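Local structure of putative transcriptional regulator, LysR family (Vibrio parahaemolyticus, 3OXN) at the interface of chains A and B. The protein probably binds DNA and regulates transcription as a LysR-family factor, this piece being its substrate-binding, effector-sensing type of domain rather than the DNA-binding part. Numbering follows the deposited sequence. Chains: chain A/B, Putative transcriptional regulator, LysR family.

The interface of chains A and B. Residues chain A 27, 30-31, 52, 54, 149; chain B 27, 147-149, 151-152.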
ATOM      1  N   ASP A  27       4.883  -1.418   3.445  1.00 30.83           N
ATOM      2  CA  ASP A  27       4.558  -1.347   2.031  1.00 35.34           C
ATOM      3  C   ASP A  27       5.692  -1.904   1.219  1.00 36.46           C
ATOM      4  O   ASP A  27       5.491  -2.737   0.354  1.00 38.40           O
ATOM      5  CB  ASP A  27       4.312   0.090   1.595  1.00 43.48           C
ATOM      6  CG  ASP A  27       3.656   0.171   0.223  1.00 48.96           C
ATOM      7  OD1 ASP A  27       4.386   0.295  -0.788  1.00 46.43           O
ATOM      8  OD2 ASP A  27       2.406   0.101   0.162  1.00 47.34           O
HETATM    9  N   MSE A  30       5.740  -5.350   1.139  1.00 34.60           N
HETATM   10  CA  MSE A  30       4.522  -5.860   0.542  1.00 33.68           C
HETATM   11  C   MSE A  30       4.604  -5.836  -0.964  1.00 36.08           C
HETATM   12  O   MSE A  30       3.759  -6.402  -1.654  1.00 37.79           O
HETATM   13  CB  MSE A  30       3.338  -5.009   1.004  1.00 36.93           C
HETATM   14  CG  MSE A  30       2.044  -5.758   0.997  1.00 41.13           C
HETATM   15 SE   MSE A  30       2.231  -7.427   2.006  1.00 39.20          SE
HETATM   16  CE  MSE A  30       1.125  -8.558   0.845  1.00 34.47           C
ATOM     17  N   GLN A  31       5.630  -5.166  -1.468  1.00 39.66           N
ATOM     18  CA  GLN A  31       5.825  -4.999  -2.903  1.00 41.23           C
ATOM     19  C   GLN A  31       7.090  -5.693  -3.412  1.00 39.34           C
ATOM     20  O   GLN A  31       7.207  -5.979  -4.602  1.00 40.16           O
ATOM     21  CB  GLN A  31       5.888  -3.508  -3.243  1.00 40.39           C
ATOM     22  CG  GLN A  31       4.531  -2.845  -3.413  1.00 43.55           C
ATOM     23  CD  GLN A  31       4.608  -1.328  -3.349  1.00 47.71           C
ATOM     24  OE1 GLN A  31       3.658  -0.629  -3.715  1.00 54.90           O
ATOM     25  NE2 GLN A  31       5.739  -0.808  -2.872  1.00 43.23           N
ATOM     26  N   PHE A  52      -2.605 -10.403   4.821  1.00 31.35           N
ATOM     27  CA  PHE A  52      -1.660  -9.312   5.003  1.00 32.55           C
ATOM     28  C   PHE A  52      -2.377  -8.018   5.341  1.00 32.28           C
ATOM     29  O   PHE A  52      -3.336  -7.634   4.677  1.00 34.58           O
ATOM     30  CB  PHE A  52      -0.841  -9.112   3.745  1.00 30.35           C
ATOM     31  CG  PHE A  52       0.042 -10.270   3.413  1.00 33.55           C
ATOM     32  CD1 PHE A  52       1.254 -10.441   4.069  1.00 32.24           C
ATOM     33  CD2 PHE A  52      -0.338 -11.186   2.436  1.00 34.41           C
ATOM     34  CE1 PHE A  52       2.075 -11.498   3.755  1.00 34.52           C
ATOM     35  CE2 PHE A  52       0.465 -12.251   2.111  1.00 33.39           C
ATOM     36  CZ  PHE A  52       1.681 -12.412   2.768  1.00 38.99           C
ATOM     37  N   PRO A  54      -1.754  -3.777   6.920  1.00 34.87           N
ATOM     38  CA  PRO A  54      -0.814  -2.703   7.245  1.00 33.73           C
ATOM     39  C   PRO A  54      -0.290  -2.758   8.681  1.00 34.24           C
ATOM     40  O   PRO A  54      -1.064  -2.722   9.651  1.00 34.82           O
ATOM     41  CB  PRO A  54      -1.651  -1.443   7.025  1.00 31.35           C
ATOM     42  CG  PRO A  54      -2.619  -1.840   5.968  1.00 32.67           C
ATOM     43  CD  PRO A  54      -2.980  -3.261   6.289  1.00 33.65           C
ATOM     44  N   HIS A 149       2.019   3.912  -1.039  1.00 41.78           N
ATOM     45  CA  HIS A 149       2.001   3.233  -2.326  1.00 42.78           C
ATOM     46  C   HIS A 149       2.682   4.241  -3.226  1.00 43.93           C
ATOM     47  O   HIS A 149       2.603   5.441  -2.966  1.00 39.03           O
ATOM     48  CB  HIS A 149       0.579   2.949  -2.808  1.00 42.53           C
ATOM     49  CG  HIS A 149      -0.266   2.224  -1.799  1.00 51.58           C
ATOM     50  ND1 HIS A 149       0.066   0.990  -1.299  1.00 52.13           N
ATOM     51  CD2 HIS A 149      -1.439   2.571  -1.207  1.00 50.05           C
ATOM     52  CE1 HIS A 149      -0.857   0.605  -0.426  1.00 49.52           C
ATOM     53  NE2 HIS A 149      -1.778   1.544  -0.359  1.00 45.27           N
TER
ATOM     54  N   ASP B  27      -5.743   2.121   1.867  1.00 43.40           N
ATOM     55  CA  ASP B  27      -4.853   1.754   0.787  1.00 41.93           C
ATOM     56  C   ASP B  27      -5.559   1.942  -0.530  1.00 39.01           C
ATOM     57  O   ASP B  27      -4.941   2.305  -1.524  1.00 41.02           O
ATOM     58  CB  ASP B  27      -4.333   0.328   0.966  1.00 45.86           C
ATOM     59  CG  ASP B  27      -3.544   0.157   2.272  1.00 51.88           C
ATOM     60  OD1 ASP B  27      -4.197  -0.001   3.335  1.00 55.15           O
ATOM     61  OD2 ASP B  27      -2.284   0.182   2.243  1.00 46.79           O
ATOM     62  N   ALA B 147      -4.954  -9.144   0.833  1.00 35.80           N
ATOM     63  CA  ALA B 147      -3.877  -8.167   0.907  1.00 34.65           C
ATOM     64  C   ALA B 147      -4.392  -6.802   0.484  1.00 38.21           C
ATOM     65  O   ALA B 147      -5.553  -6.677   0.095  1.00 40.97           O
ATOM     66  CB  ALA B 147      -2.724  -8.601   0.035  1.00 34.32           C
ATOM     67  N   TYR B 148      -3.537  -5.782   0.566  1.00 42.28           N
ATOM     68  CA  TYR B 148      -3.898  -4.417   0.160  1.00 41.18           C
ATOM     69  C   TYR B 148      -3.065  -3.924  -1.012  1.00 43.41           C
ATOM     70  O   TYR B 148      -3.069  -2.733  -1.325  1.00 47.24           O
ATOM     71  CB  TYR B 148      -3.754  -3.441   1.330  1.00 41.69           C
ATOM     72  CG  TYR B 148      -4.857  -3.577   2.345  1.00 42.01           C
ATOM     73  CD1 TYR B 148      -6.052  -2.890   2.195  1.00 45.40           C
ATOM     74  CD2 TYR B 148      -4.718  -4.410   3.439  1.00 41.52           C
ATOM     75  CE1 TYR B 148      -7.072  -3.014   3.120  1.00 43.98           C
ATOM     76  CE2 TYR B 148      -5.731  -4.538   4.372  1.00 42.58           C
ATOM     77  CZ  TYR B 148      -6.903  -3.839   4.206  1.00 43.22           C
ATOM     78  OH  TYR B 148      -7.915  -3.973   5.125  1.00 49.34           O
ATOM     79  N   HIS B 149      -2.336  -4.843  -1.639  1.00 43.06           N
ATOM     80  CA  HIS B 149      -1.460  -4.535  -2.753  1.00 42.06           C
ATOM     81  C   HIS B 149      -1.604  -5.672  -3.736  1.00 44.35           C
ATOM     82  O   HIS B 149      -1.204  -6.796  -3.439  1.00 45.22           O
ATOM     83  CB  HIS B 149      -0.016  -4.488  -2.277  1.00 42.95           C
ATOM     84  CG  HIS B 149       0.202  -3.585  -1.110  1.00 45.66           C
ATOM     85  ND1 HIS B 149       1.001  -2.462  -1.180  1.00 49.16           N
ATOM     86  CD2 HIS B 149      -0.286  -3.626   0.153  1.00 49.79           C
ATOM     87  CE1 HIS B 149       1.000  -1.857  -0.003  1.00 51.52           C
ATOM     88  NE2 HIS B 149       0.220  -2.535   0.821  1.00 49.55           N
ATOM     89  N   GLU B 151       0.028  -6.255  -6.098  1.00 48.73           N
ATOM     90  CA  GLU B 151       1.365  -6.715  -6.439  1.00 47.45           C
ATOM     91  C   GLU B 151       1.436  -8.133  -5.908  1.00 45.47           C
ATOM     92  O   GLU B 151       1.940  -9.029  -6.571  1.00 48.15           O
ATOM     93  CB  GLU B 151       2.426  -5.854  -5.751  1.00 50.37           C
ATOM     94  CG  GLU B 151       1.885  -4.559  -5.105  1.00 49.92           C
ATOM     95  CD  GLU B 151       1.836  -3.363  -6.059  1.00 53.94           C
ATOM     96  OE1 GLU B 151       2.911  -2.938  -6.553  1.00 51.67           O
ATOM     97  OE2 GLU B 151       0.723  -2.837  -6.295  1.00 54.69           O
ATOM     98  N   ALA B 152       0.877  -8.323  -4.713  1.00 47.38           N
ATOM     99  CA  ALA B 152       0.888  -9.603  -3.997  1.00 42.70           C
ATOM    100  C   ALA B 152      -0.018 -10.658  -4.607  1.00 42.35           C
ATOM    101  O   ALA B 152       0.322 -11.839  -4.601  1.00 43.02           O
ATOM    102  CB  ALA B 152       0.522  -9.396  -2.532  1.00 43.69           C
TER
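Both copies of His149 set CG anti to their own carbonyl carbon (chi1 -53° in each chain), and this shared choice sends the two imidazoles into the middle of the two-fold interface between chains A and B. LysR-type effector domains commonly pair, but the structure alone does not prove this dimer biological. The rings meet edge to face, their planes 68° apart, with the edge of A:His149 turned to B:His149. NE2 of A:His149 lies 3.0 Å from the carboxylate OD2 of B:Asp27, at best a strongly bent hydrogen bond with the acceptor off the ring plane; the two side chains cross at about a right angle. On its other nitrogen, ND1 makes a weak, bent bond to OD2 of A:Asp27. Histidine suits this place because its two nitrogens can address an aspartate from each subunit; OD2 of A:Asp27 and OD2 of B:Asp27 are 5.1 Å apart, and the two carboxylates may favour a protonated imidazole.

A:Met30, a selenomethionine in the crystal, has CG anti to its backbone N (chi1 -153°) and bends again further out. CG of A:Met30 rests over one face of B:His149, 3.6 Å from the ring centroid, while the flexible tail carries CE of A:Met30 to 3.5 Å from CB of B:Ala152. The short side chains of B:Ala152 and B:Ala147 meet that methyl without crowding it, and it also lies over the rim of the A:Phe52 ring. At one margin, the rigid ring of A:Pro54 sets CD above the plane of the B:Tyr148 ring, near the rim by CD2 and CE2. At another, A:Gln31 and B:Glu151, long polar chains, point their polar ends the same way while their methylenes pack, CG of A:Gln31 3.6 Å from CG of B:Glu151.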